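Cellulosome anchoring protein cohesin region (Clostridium thermocellum, PDB 4DH2) binds, through this cohesin module, the dockerin of a partner protein in a type I cohesin-dockerin complex of the cellulosome. Local coordinates at residues Asp14-Asp18 against Val41-Ile46. Sequence-based numbering, arbitrary orientation.
Sequences DYILD and VPSHGI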
ATOM      1  N   ASP A  14       6.876 -18.878   0.842  1.00 14.27           N
ATOM      2  CA  ASP A  14       6.070 -20.071   0.784  1.00 12.78           C
ATOM      3  C   ASP A  14       4.714 -19.851   0.159  1.00 16.44           C
ATOM      4  O   ASP A  14       3.999 -20.803  -0.125  1.00 20.70           O
ATOM      5  CB  ASP A  14       5.860 -20.622   2.198  1.00 14.46           C
ATOM      6  CG  ASP A  14       7.131 -21.107   2.820  1.00 21.96           C
ATOM      7  OD1 ASP A  14       8.130 -21.267   2.098  1.00 20.63           O
ATOM      8  OD2 ASP A  14       7.164 -21.336   4.045  1.00 19.71           O
ATOM      9  N   TYR A  15       4.341 -18.582   0.004  1.00 15.69           N
ATOM     10  CA  TYR A  15       3.004 -18.222  -0.468  1.00 13.92           C
ATOM     11  C   TYR A  15       3.094 -17.131  -1.525  1.00 13.45           C
ATOM     12  O   TYR A  15       4.041 -16.339  -1.566  1.00 15.64           O
ATOM     13  CB  TYR A  15       2.133 -17.679   0.668  1.00 14.60           C
ATOM     14  CG  TYR A  15       2.184 -18.575   1.886  1.00 18.02           C
ATOM     15  CD1 TYR A  15       1.621 -19.834   1.864  1.00 23.28           C
ATOM     16  CD2 TYR A  15       2.833 -18.164   3.018  1.00 18.14           C
ATOM     17  CE1 TYR A  15       1.713 -20.670   2.997  1.00 24.10           C
ATOM     18  CE2 TYR A  15       2.913 -18.965   4.134  1.00 20.09           C
ATOM     19  CZ  TYR A  15       2.364 -20.203   4.121  1.00 24.69           C
ATOM     20  OH  TYR A  15       2.469 -20.961   5.279  1.00 29.78           O
ATOM     21  N   ILE A  16       2.062 -17.067  -2.342  1.00 16.25           N
ATOM     22  CA  ILE A  16       2.044 -16.136  -3.434  1.00 16.62           C
ATOM     23  C   ILE A  16       0.610 -15.722  -3.797  1.00 16.17           C
ATOM     24  O   ILE A  16      -0.353 -16.453  -3.539  1.00 19.91           O
ATOM     25  CB  ILE A  16       2.767 -16.809  -4.653  1.00 22.92           C
ATOM     26  CG1 ILE A  16       3.071 -15.814  -5.751  1.00 25.89           C
ATOM     27  CG2 ILE A  16       1.926 -17.976  -5.180  1.00 29.33           C
ATOM     28  CD1 ILE A  16       4.403 -16.139  -6.486  1.00 28.46           C
ATOM     29  N   LEU A  17       0.478 -14.516  -4.352  1.00 19.73           N
ATOM     30  CA  LEU A  17      -0.753 -14.066  -5.002  1.00 19.44           C
ATOM     31  C   LEU A  17      -0.385 -13.204  -6.202  1.00 18.59           C
ATOM     32  O   LEU A  17       0.793 -12.906  -6.465  1.00 19.76           O
ATOM     33  CB  LEU A  17      -1.668 -13.292  -4.045  1.00 18.98           C
ATOM     34  CG  LEU A  17      -1.024 -12.073  -3.376  1.00 23.06           C
ATOM     35  CD1 LEU A  17      -1.065 -10.884  -4.241  1.00 31.27           C
ATOM     36  CD2 LEU A  17      -1.739 -11.810  -2.044  1.00 30.58           C
ATOM     37  N   ASP A  18      -1.415 -12.828  -6.943  1.00 18.10           N
ATOM     38  CA  ASP A  18      -1.256 -11.967  -8.096  1.00 15.74           C
ATOM     39  C   ASP A  18      -1.982 -10.654  -7.833  1.00 17.03           C
ATOM     40  O   ASP A  18      -3.091 -10.663  -7.286  1.00 18.77           O
ATOM     41  CB  ASP A  18      -1.868 -12.614  -9.341  1.00 24.45           C
ATOM     42  CG  ASP A  18      -1.104 -13.847  -9.781  1.00 23.98           C
ATOM     43  OD1 ASP A  18      -0.128 -13.704 -10.506  1.00 27.13           O
ATOM     44  OD2 ASP A  18      -1.495 -14.941  -9.396  1.00 29.21           O
ATOM     45  N   VAL A  41      -5.370 -15.402  -3.926  1.00 23.07           N
ATOM     46  CA  VAL A  41      -5.077 -15.070  -2.541  1.00 19.25           C
ATOM     47  C   VAL A  41      -4.934 -16.358  -1.721  1.00 21.34           C
ATOM     48  O   VAL A  41      -5.800 -17.226  -1.786  1.00 24.86           O
ATOM     49  CB  VAL A  41      -6.186 -14.184  -1.946  1.00 20.60           C
ATOM     50  CG1 VAL A  41      -5.942 -13.935  -0.453  1.00 19.82           C
ATOM     51  CG2 VAL A  41      -6.288 -12.861  -2.732  1.00 21.71           C
ATOM     52  N   PRO A  42      -3.853 -16.472  -0.933  1.00 20.54           N
ATOM     53  CA  PRO A  42      -3.761 -17.657  -0.065  1.00 26.02           C
ATOM     54  C   PRO A  42      -4.970 -17.767   0.842  1.00 22.57           C
ATOM     55  O   PRO A  42      -5.358 -16.804   1.513  1.00 20.78           O
ATOM     56  CB  PRO A  42      -2.489 -17.419   0.752  1.00 21.21           C
ATOM     57  CG  PRO A  42      -1.625 -16.487  -0.160  1.00 22.65           C
ATOM     58  CD  PRO A  42      -2.669 -15.598  -0.832  1.00 22.89           C
ATOM     59  N   SER A  43      -5.544 -18.961   0.911  1.00 24.02           N
ATOM     60  CA  SER A  43      -6.724 -19.147   1.730  1.00 25.35           C
ATOM     61  C   SER A  43      -6.448 -18.938   3.204  1.00 22.16           C
ATOM     62  O   SER A  43      -7.365 -18.647   3.960  1.00 25.33           O
ATOM     63  CB  SER A  43      -7.308 -20.545   1.491  1.00 39.96           C
ATOM     64  OG  SER A  43      -6.390 -21.529   1.888  1.00 41.61           O
ATOM     65  N   HIS A  44      -5.204 -19.085   3.646  1.00 24.31           N
ATOM     66  CA  HIS A  44      -4.943 -18.854   5.064  1.00 25.54           C
ATOM     67  C   HIS A  44      -4.845 -17.378   5.434  1.00 28.21           C
ATOM     68  O   HIS A  44      -4.869 -17.030   6.618  1.00 24.60           O
ATOM     69  CB  HIS A  44      -3.757 -19.664   5.589  1.00 25.52           C
ATOM     70  CG  HIS A  44      -2.405 -19.064   5.343  1.00 22.99           C
ATOM     71  ND1 HIS A  44      -1.772 -19.133   4.124  1.00 27.45           N
ATOM     72  CD2 HIS A  44      -1.515 -18.508   6.201  1.00 24.17           C
ATOM     73  CE1 HIS A  44      -0.569 -18.587   4.227  1.00 23.25           C
ATOM     74  NE2 HIS A  44      -0.389 -18.202   5.477  1.00 22.68           N
ATOM     75  N   GLY A  45      -4.774 -16.521   4.420  1.00 23.03           N
ATOM     76  CA  GLY A  45      -5.081 -15.116   4.610  1.00 20.87           C
ATOM     77  C   GLY A  45      -3.919 -14.147   4.711  1.00 20.08           C
ATOM     78  O   GLY A  45      -2.866 -14.455   5.273  1.00 21.46           O
ATOM     79  N   ILE A  46      -4.149 -12.952   4.166  1.00 18.45           N
ATOM     80  CA  ILE A  46      -3.272 -11.799   4.313  1.00 14.15           C
ATOM     81  C   ILE A  46      -3.614 -11.013   5.592  1.00 18.15           C
ATOM     82  O   ILE A  46      -4.756 -10.585   5.800  1.00 19.22           O
ATOM     83  CB  ILE A  46      -3.447 -10.848   3.126  1.00 13.10           C
ATOM     84  CG1 ILE A  46      -3.207 -11.593   1.801  1.00 18.28           C
ATOM     85  CG2 ILE A  46      -2.508  -9.626   3.214  1.00 16.76           C
ATOM     86  CD1 ILE A  46      -3.774 -10.868   0.592  1.00 19.34           C
TER
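The ring of Tyr-15 lies between two neighbours: Asp-14 CB sits over the centre of one face, and His-44 CE1 comes down on the centre of the opposite face, 3.2 Å above the plane. The imidazole points an edge at the phenol, with Tyr-15 CG in the imidazole plane; the two planes are inclined at 54° and the centroids are 4.2 Å apart, a tilted edge-to-face pair. His-44 CE1, the carbon between the two imidazole nitrogens, makes the closest approach, 3.3 Å from Tyr-15 CE1. His-44 belongs to a type I turn, Pro-42 to Gly-45, closed by the bond from Gly-45 N to Pro-42 O; its chi1 of 83° sets CG between the backbone N and the carbonyl carbon and lifts the ring toward the strand.

Farther along the strand the contact becomes mainly aliphatic. The Pro-42 ring fits beside the backbone, its CG 3.6 Å from Ile-16 O and 4.0 Å from Tyr-15 CB, while its CD packs against Leu-17 CB. Leu-17 and Ile-46 then meet tip to tip, Leu-17 CD2 to Ile-46 CD1 at a tight 3.5 Å, and Phe-141 touches both of these buried side chains.

Thus the loop between strands 31-39 and 48-54 is packed on the start of strand 15-27 in the cohesin β-sandwich largely by aromatic and aliphatic contacts, with the proline ring also against a carbonyl. Tyr-15 OH is hydrogen-bonded to Lys-147 NZ and His-44 NE2 to Asp-143 OD2, which should limit the rotation of both rings. The Asp-143 carboxylate would probably polarise the imidazole.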